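Long-range contacts in Lip_vut3, C2L (Metagenome, PDB 6NKD), which probably hydrolyses lipid esters as a lipase of the GDSL (SGNH hydrolase) family, whose named relative takes part in spore germination: residues A[11-16]-A[45-50]; A[27-32]-A[200-205]; A[99-104]-A[147-152]; A[135-140]-A[188-193]; A[169-174]-A[196-201]. One frame throughout, in Å; residues are numbered along the deposited sequence.

Contact 1: residues A[11-16]-A[45-50]; sequences SLTVGV and VFAKSG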
# COMPACT_ATOMS: atom_id res chain seq x y z
N SER A 11 13.33 5.18 3.90
CA SER A 11 11.94 5.61 3.84
C SER A 11 11.82 7.10 3.55
O SER A 11 10.80 7.54 3.01
CB SER A 11 11.23 5.26 5.15
OG SER A 11 11.93 5.77 6.27
N LEU A 12 12.83 7.89 3.91
CA LEU A 12 12.77 9.33 3.64
C LEU A 12 12.78 9.60 2.14
O LEU A 12 12.00 10.43 1.65
CB LEU A 12 13.94 10.04 4.32
CG LEU A 12 14.08 9.91 5.84
CD1 LEU A 12 15.02 10.98 6.38
CD2 LEU A 12 12.73 9.97 6.53
N THR A 13 13.64 8.90 1.40
CA THR A 13 13.66 9.05 -0.05
C THR A 13 12.39 8.50 -0.68
O THR A 13 11.95 9.00 -1.73
CB THR A 13 14.90 8.36 -0.63
OG1 THR A 13 16.07 8.83 0.03
CG2 THR A 13 15.02 8.63 -2.13
N VAL A 14 11.78 7.49 -0.07
CA VAL A 14 10.48 7.02 -0.53
C VAL A 14 9.42 8.09 -0.33
O VAL A 14 8.52 8.27 -1.16
CB VAL A 14 10.11 5.70 0.18
CG1 VAL A 14 8.67 5.31 -0.13
CG2 VAL A 14 11.06 4.59 -0.22
N GLY A 15 9.50 8.83 0.77
CA GLY A 15 8.50 9.80 1.12
C GLY A 15 7.47 9.33 2.13
O GLY A 15 6.35 9.86 2.14
N VAL A 16 7.81 8.34 2.96
CA VAL A 16 6.86 7.80 3.92
C VAL A 16 6.53 8.86 4.95
O VAL A 16 7.41 9.56 5.46
CB VAL A 16 7.44 6.54 4.58
CG1 VAL A 16 6.48 5.98 5.63
CG2 VAL A 16 7.75 5.49 3.53
N VAL A 45 14.59 7.09 -8.73
CA VAL A 45 14.58 6.86 -7.28
C VAL A 45 14.80 5.38 -7.01
O VAL A 45 14.02 4.54 -7.48
CB VAL A 45 13.27 7.34 -6.63
CG1 VAL A 45 13.21 6.89 -5.17
CG2 VAL A 45 13.15 8.86 -6.73
N PHE A 46 15.84 5.06 -6.25
CA PHE A 46 16.08 3.71 -5.74
C PHE A 46 16.00 3.79 -4.22
O PHE A 46 16.95 4.22 -3.57
CB PHE A 46 17.43 3.17 -6.19
CG PHE A 46 17.62 3.14 -7.68
CD1 PHE A 46 17.00 2.17 -8.45
CD2 PHE A 46 18.44 4.07 -8.30
CE1 PHE A 46 17.18 2.14 -9.81
CE2 PHE A 46 18.62 4.04 -9.67
CZ PHE A 46 17.99 3.07 -10.43
N ALA A 47 14.86 3.40 -3.65
CA ALA A 47 14.67 3.51 -2.21
C ALA A 47 13.64 2.49 -1.75
O ALA A 47 12.73 2.12 -2.50
CB ALA A 47 14.25 4.92 -1.81
N LYS A 48 13.78 2.07 -0.50
CA LYS A 48 12.87 1.11 0.12
C LYS A 48 12.98 1.26 1.63
O LYS A 48 14.05 1.54 2.16
CB LYS A 48 13.20 -0.33 -0.31
CG LYS A 48 12.24 -1.39 0.20
CD LYS A 48 11.08 -1.61 -0.76
CE LYS A 48 10.08 -2.61 -0.20
NZ LYS A 48 10.73 -3.87 0.26
N SER A 49 11.86 1.07 2.31
CA SER A 49 11.86 1.14 3.77
C SER A 49 12.73 0.04 4.35
O SER A 49 12.72 -1.11 3.89
CB SER A 49 10.43 1.03 4.30
OG SER A 49 9.65 2.12 3.86
N GLY A 50 13.51 0.39 5.37
CA GLY A 50 14.41 -0.56 5.99
C GLY A 50 15.68 -0.84 5.21
O GLY A 50 16.36 -1.83 5.51

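Contact 2: residues A[27-32]-A[200-205]; sequences QRYKRK and EKLRAA. With SO4 (sulfate ion), chain D.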
# COMPACT_ATOMS: atom_id res chain seq x y z
N GLN A 27 11.03 14.99 -4.72
CA GLN A 27 10.36 15.61 -5.86
C GLN A 27 10.04 17.08 -5.62
O GLN A 27 9.91 17.83 -6.59
CB GLN A 27 9.07 14.85 -6.21
CG GLN A 27 8.36 14.24 -5.02
CD GLN A 27 8.81 12.82 -4.74
OE1 GLN A 27 8.87 12.40 -3.58
NE2 GLN A 27 9.11 12.07 -5.79
N ARG A 28 9.90 17.50 -4.37
CA ARG A 28 9.87 18.93 -4.08
C ARG A 28 11.23 19.56 -4.34
O ARG A 28 11.31 20.71 -4.79
CB ARG A 28 9.43 19.17 -2.64
CG ARG A 28 8.03 18.66 -2.33
CD ARG A 28 7.76 18.64 -0.83
NE ARG A 28 6.56 17.88 -0.51
CZ ARG A 28 5.37 18.42 -0.30
NH1 ARG A 28 4.33 17.64 -0.01
NH2 ARG A 28 5.21 19.73 -0.38
N TYR A 29 12.31 18.83 -4.07
CA TYR A 29 13.64 19.31 -4.40
C TYR A 29 13.88 19.29 -5.91
O TYR A 29 14.62 20.13 -6.42
CB TYR A 29 14.69 18.46 -3.67
CG TYR A 29 16.14 18.82 -3.97
CD1 TYR A 29 16.56 20.14 -4.00
CD2 TYR A 29 17.08 17.82 -4.17
CE1 TYR A 29 17.88 20.46 -4.26
CE2 TYR A 29 18.41 18.14 -4.43
CZ TYR A 29 18.80 19.46 -4.47
OH TYR A 29 20.12 19.77 -4.72
N LYS A 30 13.25 18.36 -6.62
CA LYS A 30 13.38 18.33 -8.07
C LYS A 30 12.71 19.54 -8.71
O LYS A 30 13.24 20.14 -9.65
CB LYS A 30 12.78 17.03 -8.62
CG LYS A 30 12.31 17.11 -10.07
CD LYS A 30 11.79 15.76 -10.55
CE LYS A 30 10.71 15.92 -11.61
NZ LYS A 30 11.19 16.70 -12.78
N ARG A 31 11.53 19.93 -8.20
CA ARG A 31 10.84 21.09 -8.75
C ARG A 31 11.61 22.37 -8.50
O ARG A 31 11.69 23.24 -9.39
CB ARG A 31 9.43 21.18 -8.16
CG ARG A 31 8.68 22.44 -8.55
CD ARG A 31 7.20 22.34 -8.20
NE ARG A 31 6.54 21.30 -8.98
CZ ARG A 31 5.23 21.06 -8.95
NH1 ARG A 31 4.44 21.79 -8.18
NH2 ARG A 31 4.71 20.09 -9.70
N LYS A 32 12.19 22.52 -7.31
CA LYS A 32 12.97 23.72 -7.02
C LYS A 32 14.28 23.72 -7.79
O LYS A 32 14.79 24.79 -8.14
CB LYS A 32 13.24 23.81 -5.52
CG LYS A 32 11.97 23.84 -4.68
CD LYS A 32 12.28 23.98 -3.20
CE LYS A 32 11.01 23.86 -2.39
NZ LYS A 32 10.87 24.98 -1.43
N GLU A 200 13.55 22.66 1.11
CA GLU A 200 14.03 24.03 1.19
C GLU A 200 15.49 24.08 1.62
O GLU A 200 16.27 24.90 1.13
CB GLU A 200 13.16 24.85 2.15
CG GLU A 200 11.70 24.95 1.76
CD GLU A 200 10.83 25.47 2.88
OE1 GLU A 200 11.38 26.13 3.80
OE2 GLU A 200 9.61 25.22 2.86
N LYS A 201 15.87 23.20 2.55
CA LYS A 201 17.25 23.15 3.01
C LYS A 201 18.19 22.69 1.91
O LYS A 201 19.35 23.11 1.86
CB LYS A 201 17.36 22.24 4.23
CG LYS A 201 18.59 22.48 5.09
CD LYS A 201 18.56 23.86 5.72
CE LYS A 201 19.66 24.01 6.76
NZ LYS A 201 19.69 25.37 7.36
N LEU A 202 17.71 21.82 1.01
CA LEU A 202 18.54 21.37 -0.10
C LEU A 202 18.73 22.49 -1.12
O LEU A 202 19.85 22.71 -1.61
CB LEU A 202 17.91 20.14 -0.76
CG LEU A 202 18.03 18.82 -0.01
CD1 LEU A 202 16.94 17.86 -0.44
CD2 LEU A 202 19.40 18.21 -0.26
N ARG A 203 17.66 23.20 -1.47
CA ARG A 203 17.77 24.32 -2.39
C ARG A 203 18.67 25.41 -1.82
O ARG A 203 19.40 26.08 -2.56
CB ARG A 203 16.38 24.87 -2.72
CG ARG A 203 16.26 26.39 -2.63
CD ARG A 203 14.83 26.85 -2.82
NE ARG A 203 14.41 26.79 -4.21
CZ ARG A 203 13.23 27.21 -4.65
NH1 ARG A 203 12.92 27.11 -5.94
NH2 ARG A 203 12.35 27.72 -3.81
N ALA A 204 18.64 25.60 -0.49
CA ALA A 204 19.48 26.61 0.14
C ALA A 204 20.96 26.26 0.05
O ALA A 204 21.80 27.17 0.13
CB ALA A 204 19.07 26.78 1.61
N ALA A 205 21.29 24.99 -0.11
CA ALA A 205 22.69 24.58 -0.18
C ALA A 205 23.37 24.98 -1.48
O ALA A 205 24.59 24.85 -1.58
CB ALA A 205 22.80 23.06 0.01
S SO4 D . 7.59 18.93 -11.84
O1 SO4 D . 8.13 17.90 -12.72
O2 SO4 D . 7.85 18.56 -10.45
O3 SO4 D . 8.23 20.21 -12.12
O4 SO4 D . 6.15 19.05 -12.04
O HOH W 1 12.46 27.34 -0.49

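Contact 3: residues A[99-104]-A[147-152]; sequences VFLEAS and DKWISG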
# COMPACT_ATOMS: atom_id res chain seq x y z
N VAL A 99 26.08 0.71 22.11
CA VAL A 99 25.40 -0.02 21.04
C VAL A 99 25.14 0.87 19.83
O VAL A 99 25.20 0.40 18.69
CB VAL A 99 24.10 -0.66 21.57
CG1 VAL A 99 23.11 0.40 22.03
CG2 VAL A 99 23.47 -1.54 20.50
N PHE A 100 24.86 2.15 20.05
CA PHE A 100 24.61 3.04 18.92
C PHE A 100 25.91 3.56 18.33
O PHE A 100 26.00 3.74 17.11
CB PHE A 100 23.71 4.20 19.33
CG PHE A 100 23.44 5.19 18.22
CD1 PHE A 100 22.43 4.95 17.30
CD2 PHE A 100 24.19 6.35 18.10
CE1 PHE A 100 22.18 5.84 16.27
CE2 PHE A 100 23.94 7.25 17.07
CZ PHE A 100 22.94 7.00 16.16
N LEU A 101 26.92 3.82 19.17
CA LEU A 101 28.19 4.32 18.66
C LEU A 101 28.82 3.32 17.70
O LEU A 101 29.46 3.71 16.72
CB LEU A 101 29.14 4.63 19.82
CG LEU A 101 28.66 5.66 20.85
CD1 LEU A 101 29.83 6.15 21.69
CD2 LEU A 101 27.95 6.83 20.18
N GLU A 102 28.65 2.02 17.97
CA GLU A 102 29.13 1.01 17.04
C GLU A 102 28.30 1.01 15.76
O GLU A 102 28.84 0.88 14.65
CB GLU A 102 29.11 -0.37 17.69
CG GLU A 102 29.79 -1.46 16.88
CD GLU A 102 31.30 -1.36 16.92
OE1 GLU A 102 31.91 -1.98 17.82
OE2 GLU A 102 31.88 -0.67 16.06
N ALA A 103 26.98 1.15 15.89
CA ALA A 103 26.12 1.20 14.71
C ALA A 103 26.32 2.50 13.95
O ALA A 103 26.33 2.50 12.71
CB ALA A 103 24.65 1.03 15.12
N SER A 104 26.46 3.62 14.66
CA SER A 104 26.76 4.89 14.01
C SER A 104 28.12 4.85 13.32
O SER A 104 28.30 5.51 12.29
CB SER A 104 26.72 6.02 15.04
OG SER A 104 27.41 7.17 14.58
N ASP A 147 19.22 12.66 21.58
CA ASP A 147 19.80 13.88 21.05
C ASP A 147 21.32 13.82 21.05
O ASP A 147 21.96 14.26 20.09
CB ASP A 147 19.31 15.08 21.86
CG ASP A 147 19.60 16.41 21.18
OD1 ASP A 147 18.95 16.70 20.15
OD2 ASP A 147 20.49 17.14 21.66
N LYS A 148 21.91 13.27 22.11
CA LYS A 148 23.36 13.14 22.18
C LYS A 148 23.88 12.17 21.13
O LYS A 148 24.90 12.44 20.48
CB LYS A 148 23.78 12.70 23.58
CG LYS A 148 25.28 12.53 23.77
CD LYS A 148 25.60 12.10 25.20
CE LYS A 148 27.10 12.08 25.45
NZ LYS A 148 27.42 11.74 26.87
N TRP A 149 23.19 11.05 20.94
CA TRP A 149 23.62 10.06 19.96
C TRP A 149 23.60 10.64 18.55
O TRP A 149 24.55 10.48 17.78
CB TRP A 149 22.72 8.82 20.04
CG TRP A 149 23.16 7.81 21.06
CD1 TRP A 149 24.29 7.84 21.82
CD2 TRP A 149 22.47 6.61 21.42
NE1 TRP A 149 24.35 6.74 22.63
CE2 TRP A 149 23.24 5.97 22.41
CE3 TRP A 149 21.27 6.02 21.01
CZ2 TRP A 149 22.85 4.76 22.99
CZ3 TRP A 149 20.89 4.82 21.59
CH2 TRP A 149 21.68 4.20 22.57
N ILE A 150 22.51 11.33 18.20
CA ILE A 150 22.35 11.84 16.84
C ILE A 150 23.28 13.03 16.60
O ILE A 150 23.80 13.20 15.49
CB ILE A 150 20.87 12.18 16.59
CG1 ILE A 150 20.04 10.89 16.64
CG2 ILE A 150 20.69 12.89 15.25
CD1 ILE A 150 18.56 11.10 16.39
N SER A 151 23.51 13.85 17.63
CA SER A 151 24.45 14.96 17.48
C SER A 151 25.86 14.45 17.22
O SER A 151 26.60 15.04 16.42
CB SER A 151 24.42 15.85 18.72
OG SER A 151 23.13 16.39 18.93
N GLY A 152 26.26 13.36 17.88
CA GLY A 152 27.59 12.82 17.67
C GLY A 152 27.75 12.24 16.27
O GLY A 152 28.81 12.38 15.65

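Contact 4: residues A[135-140]-A[188-193]; sequences NLYNPF and VHPSSR. With SO4 (sulfate ion), chain C.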
# COMPACT_ATOMS: atom_id res chain seq x y z
N ASN A 135 21.81 14.58 7.08
CA ASN A 135 22.09 13.97 8.37
C ASN A 135 20.79 13.56 9.05
O ASN A 135 19.69 13.66 8.49
CB ASN A 135 22.92 14.91 9.25
CG ASN A 135 22.23 16.25 9.52
OD1 ASN A 135 21.01 16.37 9.45
ND2 ASN A 135 23.03 17.25 9.85
N LEU A 136 20.90 13.09 10.29
CA LEU A 136 19.76 12.58 11.03
C LEU A 136 19.16 13.67 11.92
O LEU A 136 19.89 14.45 12.54
CB LEU A 136 20.17 11.38 11.88
CG LEU A 136 20.72 10.17 11.13
CD1 LEU A 136 21.13 9.08 12.11
CD2 LEU A 136 19.69 9.64 10.14
N TYR A 137 17.84 13.71 11.96
CA TYR A 137 17.12 14.54 12.91
C TYR A 137 16.74 13.71 14.13
O TYR A 137 16.71 12.47 14.08
CB TYR A 137 15.87 15.15 12.27
CG TYR A 137 14.89 14.14 11.72
CD1 TYR A 137 13.90 13.59 12.53
CD2 TYR A 137 14.93 13.75 10.39
CE1 TYR A 137 13.00 12.67 12.04
CE2 TYR A 137 14.03 12.83 9.89
CZ TYR A 137 13.07 12.29 10.71
OH TYR A 137 12.17 11.37 10.22
N ASN A 138 16.44 14.39 15.23
CA ASN A 138 16.06 13.71 16.46
C ASN A 138 14.54 13.75 16.60
O ASN A 138 13.99 14.79 16.99
CB ASN A 138 16.73 14.36 17.67
CG ASN A 138 16.37 13.68 18.97
OD1 ASN A 138 16.01 12.50 18.99
ND2 ASN A 138 16.47 14.41 20.07
N PRO A 139 13.83 12.65 16.31
CA PRO A 139 12.37 12.67 16.46
C PRO A 139 11.90 12.64 17.90
O PRO A 139 10.71 12.89 18.15
CB PRO A 139 11.93 11.42 15.70
CG PRO A 139 13.08 10.49 15.84
CD PRO A 139 14.32 11.35 15.85
N PHE A 140 12.78 12.34 18.86
CA PHE A 140 12.43 12.28 20.27
C PHE A 140 13.26 13.31 21.02
O PHE A 140 14.29 12.98 21.63
CB PHE A 140 12.65 10.87 20.83
CG PHE A 140 12.00 9.79 20.02
CD1 PHE A 140 10.62 9.70 19.94
CD2 PHE A 140 12.77 8.86 19.34
CE1 PHE A 140 10.02 8.71 19.19
CE2 PHE A 140 12.17 7.87 18.59
CZ PHE A 140 10.80 7.79 18.51
N VAL A 188 7.94 9.49 13.90
CA VAL A 188 9.32 9.23 13.51
C VAL A 188 9.54 9.63 12.05
O VAL A 188 10.62 10.09 11.68
CB VAL A 188 9.71 7.76 13.74
CG1 VAL A 188 9.60 7.40 15.21
CG2 VAL A 188 8.85 6.84 12.91
N HIS A 189 8.49 9.47 11.21
CA HIS A 189 8.67 9.86 9.82
C HIS A 189 8.14 11.26 9.59
O HIS A 189 7.20 11.70 10.26
CB HIS A 189 7.97 8.87 8.89
CG HIS A 189 8.70 7.57 8.72
ND1 HIS A 189 8.35 6.43 9.42
CD2 HIS A 189 9.77 7.24 7.96
CE1 HIS A 189 9.17 5.45 9.08
NE2 HIS A 189 10.04 5.92 8.20
N PRO A 190 8.72 12.00 8.65
CA PRO A 190 8.31 13.39 8.45
C PRO A 190 6.91 13.49 7.85
O PRO A 190 6.37 12.55 7.28
CB PRO A 190 9.36 13.94 7.47
CG PRO A 190 10.48 12.96 7.49
CD PRO A 190 9.85 11.64 7.78
N SER A 191 6.34 14.68 8.01
CA SER A 191 5.08 15.04 7.37
C SER A 191 5.37 15.77 6.07
O SER A 191 6.53 15.98 5.68
CB SER A 191 4.24 15.89 8.32
OG SER A 191 4.94 17.07 8.68
N SER A 192 4.30 16.17 5.37
CA SER A 192 4.48 16.98 4.17
C SER A 192 5.14 18.31 4.49
O SER A 192 5.94 18.83 3.70
CB SER A 192 3.13 17.20 3.48
OG SER A 192 2.66 15.99 2.91
N ARG A 193 4.82 18.89 5.66
CA ARG A 193 5.53 20.08 6.11
C ARG A 193 7.01 19.78 6.31
O ARG A 193 7.88 20.56 5.89
CB ARG A 193 4.92 20.59 7.42
CG ARG A 193 3.55 21.22 7.27
CD ARG A 193 3.10 21.79 8.61
NE ARG A 193 1.85 22.53 8.50
CZ ARG A 193 0.65 21.99 8.69
NH1 ARG A 193 0.54 20.71 9.00
NH2 ARG A 193 -0.44 22.73 8.57
S SO4 C . 1.06 17.21 6.85
O1 SO4 C . 0.54 17.19 8.21
O2 SO4 C . 1.53 15.88 6.49
O3 SO4 C . 2.17 18.16 6.75
O4 SO4 C . -0.00 17.60 5.93

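Contact 5: residues A[169-174]-A[196-201]; sequences IDTYAV and EAMSEK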
# COMPACT_ATOMS: atom_id res chain seq x y z
N ILE A 169 23.65 18.05 4.49
CA ILE A 169 22.48 18.88 4.76
C ILE A 169 22.10 18.74 6.23
O ILE A 169 21.95 17.63 6.75
CB ILE A 169 21.32 18.48 3.84
CG1 ILE A 169 21.77 18.55 2.37
CG2 ILE A 169 20.11 19.38 4.07
CD1 ILE A 169 22.25 19.92 1.94
N ASP A 170 21.92 19.88 6.90
CA ASP A 170 21.64 19.91 8.33
C ASP A 170 20.14 19.68 8.54
O ASP A 170 19.37 20.60 8.83
CB ASP A 170 22.10 21.22 8.95
CG ASP A 170 22.21 21.15 10.46
OD1 ASP A 170 21.89 20.09 11.04
OD2 ASP A 170 22.62 22.16 11.07
N THR A 171 19.73 18.42 8.39
CA THR A 171 18.34 18.06 8.65
C THR A 171 17.99 18.25 10.11
O THR A 171 16.83 18.52 10.45
CB THR A 171 18.07 16.61 8.23
OG1 THR A 171 18.98 16.23 7.20
CG2 THR A 171 16.65 16.46 7.73
N TYR A 172 18.97 18.10 11.00
CA TYR A 172 18.73 18.25 12.43
C TYR A 172 18.24 19.66 12.76
O TYR A 172 17.28 19.84 13.51
CB TYR A 172 20.00 17.91 13.21
CG TYR A 172 19.91 18.10 14.71
CD1 TYR A 172 19.49 17.06 15.53
CD2 TYR A 172 20.27 19.30 15.30
CE1 TYR A 172 19.42 17.23 16.90
CE2 TYR A 172 20.19 19.48 16.66
CZ TYR A 172 19.77 18.44 17.46
OH TYR A 172 19.70 18.62 18.83
N ALA A 173 18.91 20.68 12.20
CA ALA A 173 18.51 22.05 12.47
C ALA A 173 17.14 22.37 11.89
O ALA A 173 16.42 23.23 12.41
CB ALA A 173 19.55 23.02 11.91
N VAL A 174 16.76 21.70 10.80
CA VAL A 174 15.44 21.92 10.21
C VAL A 174 14.34 21.46 11.15
O VAL A 174 13.33 22.15 11.34
CB VAL A 174 15.34 21.21 8.84
CG1 VAL A 174 13.90 21.17 8.36
CG2 VAL A 174 16.22 21.91 7.81
N GLU A 196 8.66 19.30 2.99
CA GLU A 196 8.79 20.59 2.33
C GLU A 196 9.96 21.37 2.90
O GLU A 196 10.75 21.96 2.15
CB GLU A 196 7.49 21.38 2.45
CG GLU A 196 7.55 22.75 1.78
CD GLU A 196 7.89 22.67 0.31
OE1 GLU A 196 7.30 21.82 -0.40
OE2 GLU A 196 8.75 23.45 -0.15
N ALA A 197 10.10 21.37 4.23
CA ALA A 197 11.22 22.08 4.85
C ALA A 197 12.55 21.44 4.50
O ALA A 197 13.56 22.14 4.38
CB ALA A 197 11.02 22.12 6.37
N MSE A 198 12.58 20.12 4.33
CA MSE A 198 13.81 19.43 3.94
C MSE A 198 14.24 19.85 2.54
O MSE A 198 15.42 20.10 2.30
CB MSE A 198 13.63 17.91 4.00
CG MSE A 198 13.73 17.32 5.40
SE MSE A 198 13.22 15.44 5.46
CE MSE A 198 14.63 14.68 4.35
N SER A 199 13.27 19.93 1.62
CA SER A 199 13.59 20.36 0.27
C SER A 199 14.06 21.81 0.23
O SER A 199 14.90 22.15 -0.61
CB SER A 199 12.38 20.16 -0.65
OG SER A 199 11.26 20.92 -0.20
N GLU A 200 13.55 22.66 1.11
CA GLU A 200 14.03 24.03 1.19
C GLU A 200 15.49 24.08 1.62
O GLU A 200 16.27 24.90 1.13
CB GLU A 200 13.16 24.85 2.15
CG GLU A 200 11.70 24.95 1.76
CD GLU A 200 10.83 25.47 2.88
OE1 GLU A 200 11.38 26.13 3.80
OE2 GLU A 200 9.61 25.22 2.86
N LYS A 201 15.87 23.20 2.55
CA LYS A 201 17.25 23.15 3.01
C LYS A 201 18.19 22.69 1.91
O LYS A 201 19.35 23.11 1.86
CB LYS A 201 17.36 22.24 4.23
CG LYS A 201 18.59 22.48 5.09
CD LYS A 201 18.56 23.86 5.72
CE LYS A 201 19.66 24.01 6.76
NZ LYS A 201 19.69 25.37 7.36

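Contact 1: residues A[11-16]-A[45-50]
T13 and V14, on the short helix that starts at the serine of the GDSL signature of this SGNH-type fold, pack against A47 at the end of strand 41-47. The apolar part of the contact centres on A47 CB, which lies 3.6 Å from V14 CG2 and 3.7 Å from T13 CB. A methyl group suits this place because two branched side chains converge on it. The CG2 methyl of T13 also meets V45 CG1 at 3.9 Å, the two side chains sliding past each other in opposite directions. Threonine serves both needs here: its methyl joins the apolar patch while OG1 hydrogen-bonds T78 OG1.

S49 meets the helix by van der Waals contact, its OG 3.7 Å from S11 CB, and its hydrogen bond goes to E55 of the second subunit. S11, the nucleophile by similarity, sends OG to H189 NE2; chi1 of 53° sets that hydroxyl between backbone N and carbonyl carbon. The loop after strand 41-47 passes beside S11 and brings in G50, which probably binds substrate.

Backbone bonds close the helix in a Schellman motif. G15 is its positive-phi residue; a side chain here would run into the preceding carbonyl O, hence glycine. S11 O accepts from G15 N at 2.9 Å and from V16 N at 3.1 Å.

Contact 2: residues A[27-32]-A[200-205]
Two helices that cover one face of the central sheet meet through Y29 and K32 on helix 25-37 and L202 and R203 on helix 192-204. Their short segments cross at -38°, with the axes 9.2 Å apart at closest. L202 CB stands over one face of the Y29 ring in a CH-pi contact, 3.6 Å from the ring centroid and displaced toward the rim. Chi1 of 178° puts the tyrosine CG anti to the backbone N, and the L202 side chain crosses the tyrosine at about a right angle.

In the alpha/beta/alpha sandwich of SGNH hydrolases such helices pack down on parallel strands, and here Y29 reaches V74 and T76 while L202 reaches I169. Large, mostly apolar side chains fit that inner side. Farther out, long charged chains take over. The methylenes of K32 lie over a face of the R203 guanidinium, CG sitting above its centre and CB 3.3 Å from NH1. Like charges are thus near, K32 NZ being 3.9 Å from R203 NH2, but acids probably offset them: E196 forms a salt bridge with K32, and E35 and D36 with R203. A water accepts from K32 NZ at 3.0 Å and weakly from R203 NH2.

On the far side of helix 25-37, R31 NH2 donates to sulfate O4 at 2.9 Å and salt-bridges E67 of the third subunit, whose Q68 also binds that ion.

Contact 3: residues A[99-104]-A[147-152]
D147 O, half a turn ahead of the W149 that packs on F100, is gripped twice by S151: OG reaches it at 2.7 Å and the backbone N at 2.9 Å. The two donors come from opposite faces of the carbonyl plane, and a serine hydroxyl suits a helix position where it can fold back on the preceding turn.

No hydrogen bond crosses; side chains meet through carbon, and F100 CE2 lies 3.4 Å from W149 O. F100 CB sits over the centre of the W149 six-membered ring, 3.4 Å from its centroid and 10° off the normal, a CH-pi contact. The phenyl ring runs on past the indole's five-membered ring. Their planes are within 12° of parallel, but the centroids are 4.8 Å apart and the rings barely overlap. Chi1 of 178° puts F100 CG anti to the backbone N, on the indole side. V99 CG1 approaches W149 CH2 and L101 CD2 approaches W149 CD1, each at 4.1 Å, so the indole spans three consecutive residues.

Helix 98-122 and helix 144-157 run roughly parallel here, their segment axes 10.5 Å apart. Helix 81-94 joins both: L84 and S87 touch F100, while Y91 meets the W149 ring edge-to-face.

Contact 4: residues A[135-140]-A[188-193]
The loop carrying H189, by similarity the catalytic histidine of this GDSL hydrolase, is met on one flank by Y137, P139 and F140, which contact V188 and P190. Y137 OH donates a hydrogen bond to V188 O, which lies at the edge of the phenol ring, near its plane. The bond measures 2.5 Å, a shortness that means little at this resolution. V188 belongs to the DxxH element of SGNH hydrolases, and the bond to its carbonyl is consistent with steadying the chain next to H189, whose ND1 is hydrogen-bonded to D186. Tyrosine suits the site because its ring is long enough to reach from one loop to the other and still end in a hydroxyl for a loop carbonyl. P190 adds carbon contact beside the same hydroxyl, its CD 3.4 Å from Y137 OH, the proline ring and tyrosine crossing at about a right angle.

V188 also faces the next residues of the other loop. Its CG1 touches F140 CZ at 3.5 Å, and P139 CB lies 4.1 Å from V188 CA. The loop behind them is shaped by an Asx turn, in which N138 OD1 accepts from F140 N with the donor well above the carbonyl plane.

S191 is the N-cap of helix 192-204, its OG making a weak bond to G194 N and a hydrogen bond with E181 O. At that helix start a sulfate, probably from the crystallisation liquor, accepts from S192 N through O2 and from R193 N through O3, both at 3.0 Å, as expected of an anion at a helix N-terminus.

Contact 5: residues A[169-174]-A[196-201]
From I169 to V174 the backbone leaves strand 166-169, makes an inverse gamma turn centred on D170 and enters helix 171-175, facing helix 192-204 with T171 CA 6.7 Å from M198 CA and V174 CA 6.8 Å from A197 CA. D170 N-caps that short helix, its OD1 accepting weakly from A173 N and also from N135 ND2.

V174 divides its branches between two partners: CG1 meets A197 CB at 3.6 Å and CG2 rides on the K201 chain. The small alanine lets the two helices come close, so that one valine methyl rests on its CB. K201 works here through its methylenes. Its CG, anti to the backbone N with chi1 -159°, lies 3.6 Å from I169 CG2 and 3.7 Å from V174 CG2, and the lysine slides past both side chains in the opposite direction. On the sheet side T171 CG2 meets CG of selenomethionine M198 at 3.8 Å, while T171 OG1 hydrogen-bonds N135 O.

No hydrogen bond crosses between the segments, so shape and apolar cover do the joining. D170 OD2 is 5.7 Å from K201 NZ, too far for a salt bridge, and their opposite charges would at most attract weakly.

The contacts surround one five-stranded parallel sheet. Contacts 2, 4 and 5 all use helix 192-204: the 188-193 segment of contact 4 leads into its start, and contacts 2 and 5, with centres 9 Å apart, overlap at E200 and K201. Contact 3 lies on the opposite side of the chain's centre from contact 2, about 28 Å away between centres, yet touches contact 4 through I150. Along the chain contact 1 closes before contacts 3, 4 and 5 open, whereas contact 2 spans from helix 25-37 almost to the C-terminus. Contacts 1 and 4 meet where S11 OG hydrogen-bonds H189 NE2, so distant parts of the sequence come together to build the probable catalytic triad.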